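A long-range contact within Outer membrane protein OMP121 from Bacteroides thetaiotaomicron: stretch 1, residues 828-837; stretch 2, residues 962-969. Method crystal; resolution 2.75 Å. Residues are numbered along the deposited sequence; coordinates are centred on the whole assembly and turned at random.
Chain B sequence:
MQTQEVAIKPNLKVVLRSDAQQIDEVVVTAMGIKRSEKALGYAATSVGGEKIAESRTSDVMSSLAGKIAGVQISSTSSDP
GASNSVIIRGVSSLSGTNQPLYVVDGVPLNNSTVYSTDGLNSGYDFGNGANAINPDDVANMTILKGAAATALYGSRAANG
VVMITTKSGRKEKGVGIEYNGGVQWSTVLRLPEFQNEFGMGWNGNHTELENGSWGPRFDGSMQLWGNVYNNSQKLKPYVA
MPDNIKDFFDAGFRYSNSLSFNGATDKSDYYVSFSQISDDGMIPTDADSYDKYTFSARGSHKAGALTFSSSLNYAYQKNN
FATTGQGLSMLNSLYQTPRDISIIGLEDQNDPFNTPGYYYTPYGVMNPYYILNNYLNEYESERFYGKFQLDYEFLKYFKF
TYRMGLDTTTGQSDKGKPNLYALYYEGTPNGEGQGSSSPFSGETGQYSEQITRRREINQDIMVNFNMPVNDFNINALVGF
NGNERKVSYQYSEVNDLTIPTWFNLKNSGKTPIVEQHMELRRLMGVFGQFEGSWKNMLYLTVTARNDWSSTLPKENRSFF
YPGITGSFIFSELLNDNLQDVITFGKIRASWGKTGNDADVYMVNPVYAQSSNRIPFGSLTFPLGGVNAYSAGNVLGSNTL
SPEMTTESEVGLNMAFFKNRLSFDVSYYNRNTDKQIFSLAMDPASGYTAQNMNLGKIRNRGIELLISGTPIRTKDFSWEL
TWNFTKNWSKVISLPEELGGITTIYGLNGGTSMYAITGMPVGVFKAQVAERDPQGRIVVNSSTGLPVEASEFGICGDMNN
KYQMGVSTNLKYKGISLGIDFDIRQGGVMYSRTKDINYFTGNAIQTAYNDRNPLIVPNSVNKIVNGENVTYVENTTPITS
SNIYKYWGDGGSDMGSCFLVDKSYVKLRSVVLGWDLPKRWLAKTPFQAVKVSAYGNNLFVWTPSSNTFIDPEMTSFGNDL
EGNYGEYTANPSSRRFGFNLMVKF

Stretch 1 828-837: VMYSRTKDIN
Stretch 2, residues 962-969: GNYGEYTA

Two segments whose touching residues lie at least 132 positions apart in sequence join here through a short parallel ladder of two β-bridges, an example of how a few backbone hydrogen bonds set a register that side chains then reinforce. Strand 828-831 (φ/ψ near -150/150 at V828 and M829) runs directly into a helix at R832; its partner leaves a 3-10 segment at Y964, is extended at G965 and E966, and then turns into a loop. Y830 pairs with G965 (CA-CA 4.2 Å) and S831 with E966 (CA-CA 5.2 Å). The ladder is regular: Y830 N donates to Y964 O (2.8 Å), E966 N to Y830 O (2.9 Å), and R832 N to E966 O (3.1 Å, nearly linear), carrying the pairing into the first helical turn.

G965, at φ/ψ 152/-167, suits its place because a CB would lie 2.1 Å from Y830 O; without one, its CA approaches that oxygen to 3.1 Å. M829 CE lies 4.0 Å from G965 CA. Y830 (χ1 t, χ2 82°) is buried, 94 Å² of it covered by the other stretch. Its CB packs 3.6 Å from Y964 CE1 (Y964 χ1 t), the two rings lying obliquely with planes at 35° and Y964 OH over one face of the Y830 ring; its CE2 sits 3.7 Å from Y967 CD1 (Y967 χ1 -149°). Y830 OH donates a very short bond, 2.4 Å, to D835 OD2, so the phenol is satisfied within its own stretch.

R832, with χ1 to χ3 all t, lays its aliphatic portion over the Y967 ring, CD standing 3.4 Å from the ring centroid, while NH1 reaches 3.4 Å from T968 CG2 (T968 χ1 p). S831 (χ1 t) caps the helix, its OG accepting from K834 N (3.1 Å) and donating weakly to E966 OE1 (3.2 Å). Buried E966 (χ1 138°, χ2 -95°, χ3 -14°) can receive that bond because its CB and that of S831 share a sheet face, opposite that of Y830. A water bridges T833 OG1 (2.7 Å) and A969 O (3.0 Å). Altogether 563 Å² is buried, counting both sides.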

# COMPACT_ATOMS: atom_id res chain seq x y z
N VAL B 828 -0.97 -40.46 -4.90
CA VAL B 828 -1.92 -39.93 -3.94
C VAL B 828 -1.77 -38.42 -3.89
O VAL B 828 -0.73 -37.87 -4.22
CB VAL B 828 -1.70 -40.59 -2.56
CG1 VAL B 828 -0.47 -40.06 -1.90
CG2 VAL B 828 -2.90 -40.43 -1.69
N MET B 829 -2.85 -37.75 -3.48
CA MET B 829 -2.85 -36.31 -3.39
C MET B 829 -3.79 -35.88 -2.27
O MET B 829 -4.79 -36.55 -2.02
CB MET B 829 -3.29 -35.69 -4.73
CG MET B 829 -4.73 -36.01 -5.10
SD MET B 829 -5.27 -35.38 -6.68
CE MET B 829 -4.71 -33.71 -6.61
N TYR B 830 -3.46 -34.79 -1.59
CA TYR B 830 -4.37 -34.28 -0.57
C TYR B 830 -5.59 -33.66 -1.21
O TYR B 830 -5.47 -32.87 -2.16
CB TYR B 830 -3.70 -33.24 0.32
CG TYR B 830 -4.72 -32.59 1.24
CD1 TYR B 830 -5.11 -33.21 2.42
CD2 TYR B 830 -5.34 -31.38 0.91
CE1 TYR B 830 -6.05 -32.66 3.24
CE2 TYR B 830 -6.30 -30.82 1.73
CZ TYR B 830 -6.64 -31.47 2.90
OH TYR B 830 -7.59 -30.95 3.74
N SER B 831 -6.77 -33.95 -0.68
CA SER B 831 -7.99 -33.41 -1.25
C SER B 831 -8.85 -32.73 -0.20
O SER B 831 -9.51 -33.41 0.58
CB SER B 831 -8.79 -34.51 -1.94
OG SER B 831 -10.13 -34.09 -2.03
N ARG B 832 -8.89 -31.40 -0.21
CA ARG B 832 -9.77 -30.68 0.71
C ARG B 832 -11.23 -30.83 0.33
O ARG B 832 -12.10 -30.55 1.16
CB ARG B 832 -9.38 -29.19 0.79
CG ARG B 832 -9.91 -28.45 2.03
CD ARG B 832 -9.93 -26.94 1.89
NE ARG B 832 -10.43 -26.31 3.11
CZ ARG B 832 -11.68 -25.91 3.29
NH1 ARG B 832 -12.56 -26.03 2.33
NH2 ARG B 832 -12.06 -25.38 4.43
N THR B 833 -11.52 -31.27 -0.89
CA THR B 833 -12.90 -31.49 -1.29
C THR B 833 -13.50 -32.69 -0.58
O THR B 833 -14.68 -32.68 -0.21
CB THR B 833 -12.99 -31.67 -2.79
OG1 THR B 833 -12.29 -30.61 -3.44
CG2 THR B 833 -14.41 -31.65 -3.23
N LYS B 834 -12.70 -33.73 -0.37
CA LYS B 834 -13.14 -34.81 0.49
C LYS B 834 -13.17 -34.36 1.94
O LYS B 834 -14.10 -34.68 2.68
CB LYS B 834 -12.23 -36.02 0.30
CG LYS B 834 -12.69 -37.28 0.98
CD LYS B 834 -11.59 -38.31 1.03
CE LYS B 834 -12.08 -39.60 1.65
NZ LYS B 834 -11.01 -40.62 1.67
N ASP B 835 -12.16 -33.60 2.35
CA ASP B 835 -12.10 -33.08 3.71
C ASP B 835 -13.38 -32.35 4.09
O ASP B 835 -14.01 -32.67 5.11
CB ASP B 835 -10.90 -32.14 3.84
CG ASP B 835 -10.28 -32.17 5.21
OD1 ASP B 835 -11.01 -32.44 6.19
OD2 ASP B 835 -9.07 -31.93 5.30
N ILE B 836 -13.77 -31.35 3.30
CA ILE B 836 -14.89 -30.52 3.69
C ILE B 836 -16.19 -31.30 3.61
O ILE B 836 -17.14 -31.00 4.35
CB ILE B 836 -14.95 -29.26 2.81
CG1 ILE B 836 -15.98 -28.30 3.34
CG2 ILE B 836 -15.28 -29.63 1.40
CD1 ILE B 836 -15.72 -27.91 4.74
N ASN B 837 -16.25 -32.32 2.77
CA ASN B 837 -17.50 -33.05 2.59
C ASN B 837 -17.66 -34.16 3.60
O ASN B 837 -18.78 -34.52 3.95
CB ASN B 837 -17.58 -33.61 1.18
CG ASN B 837 -17.91 -32.56 0.19
OD1 ASN B 837 -19.05 -32.13 0.09
ND2 ASN B 837 -16.92 -32.11 -0.52
N GLY B 962 2.75 -28.11 -6.46
CA GLY B 962 1.36 -28.36 -6.80
C GLY B 962 0.95 -29.80 -6.59
O GLY B 962 -0.23 -30.09 -6.38
N ASN B 963 1.91 -30.72 -6.61
CA ASN B 963 1.59 -32.12 -6.48
C ASN B 963 1.04 -32.47 -5.10
O ASN B 963 0.53 -33.57 -4.93
CB ASN B 963 2.82 -32.97 -6.77
CG ASN B 963 3.06 -33.13 -8.26
OD1 ASN B 963 2.14 -33.32 -9.03
ND2 ASN B 963 4.32 -33.05 -8.67
N TYR B 964 1.12 -31.55 -4.15
CA TYR B 964 0.64 -31.84 -2.81
C TYR B 964 -0.85 -32.15 -2.80
O TYR B 964 -1.31 -32.98 -2.02
CB TYR B 964 0.94 -30.66 -1.89
CG TYR B 964 0.27 -30.73 -0.55
CD1 TYR B 964 -1.02 -30.26 -0.38
CD2 TYR B 964 0.93 -31.26 0.54
CE1 TYR B 964 -1.64 -30.33 0.82
CE2 TYR B 964 0.32 -31.32 1.75
CZ TYR B 964 -0.97 -30.86 1.89
OH TYR B 964 -1.60 -30.92 3.10
N GLY B 965 -1.61 -31.47 -3.63
CA GLY B 965 -3.03 -31.71 -3.64
C GLY B 965 -3.80 -30.50 -4.08
O GLY B 965 -3.25 -29.56 -4.62
N GLU B 966 -5.10 -30.58 -3.84
CA GLU B 966 -6.06 -29.57 -4.23
C GLU B 966 -6.72 -29.05 -2.98
O GLU B 966 -7.08 -29.83 -2.10
CB GLU B 966 -7.11 -30.16 -5.17
CG GLU B 966 -8.52 -29.70 -4.88
CD GLU B 966 -9.26 -30.66 -3.99
OE1 GLU B 966 -8.77 -31.78 -3.84
OE2 GLU B 966 -10.31 -30.31 -3.44
N TYR B 967 -6.88 -27.73 -2.88
CA TYR B 967 -7.37 -27.12 -1.66
C TYR B 967 -8.72 -26.46 -1.92
O TYR B 967 -8.87 -25.25 -1.81
CB TYR B 967 -6.35 -26.15 -1.08
CG TYR B 967 -6.46 -26.10 0.41
CD1 TYR B 967 -6.00 -27.15 1.18
CD2 TYR B 967 -7.10 -25.05 1.05
CE1 TYR B 967 -6.13 -27.13 2.55
CE2 TYR B 967 -7.23 -25.03 2.41
CZ TYR B 967 -6.74 -26.08 3.15
OH TYR B 967 -6.86 -26.08 4.50
N THR B 968 -9.72 -27.30 -2.18
CA THR B 968 -11.00 -26.89 -2.74
C THR B 968 -10.81 -26.02 -3.97
O THR B 968 -11.43 -24.97 -4.12
CB THR B 968 -11.90 -26.20 -1.72
OG1 THR B 968 -11.13 -25.31 -0.92
CG2 THR B 968 -12.54 -27.21 -0.85
N ALA B 969 -9.92 -26.46 -4.84
CA ALA B 969 -9.91 -25.97 -6.21
C ALA B 969 -11.30 -26.10 -6.80
O ALA B 969 -12.10 -26.94 -6.38
CB ALA B 969 -8.92 -26.76 -7.05
O HOH W 1 -13.47 -29.45 -5.56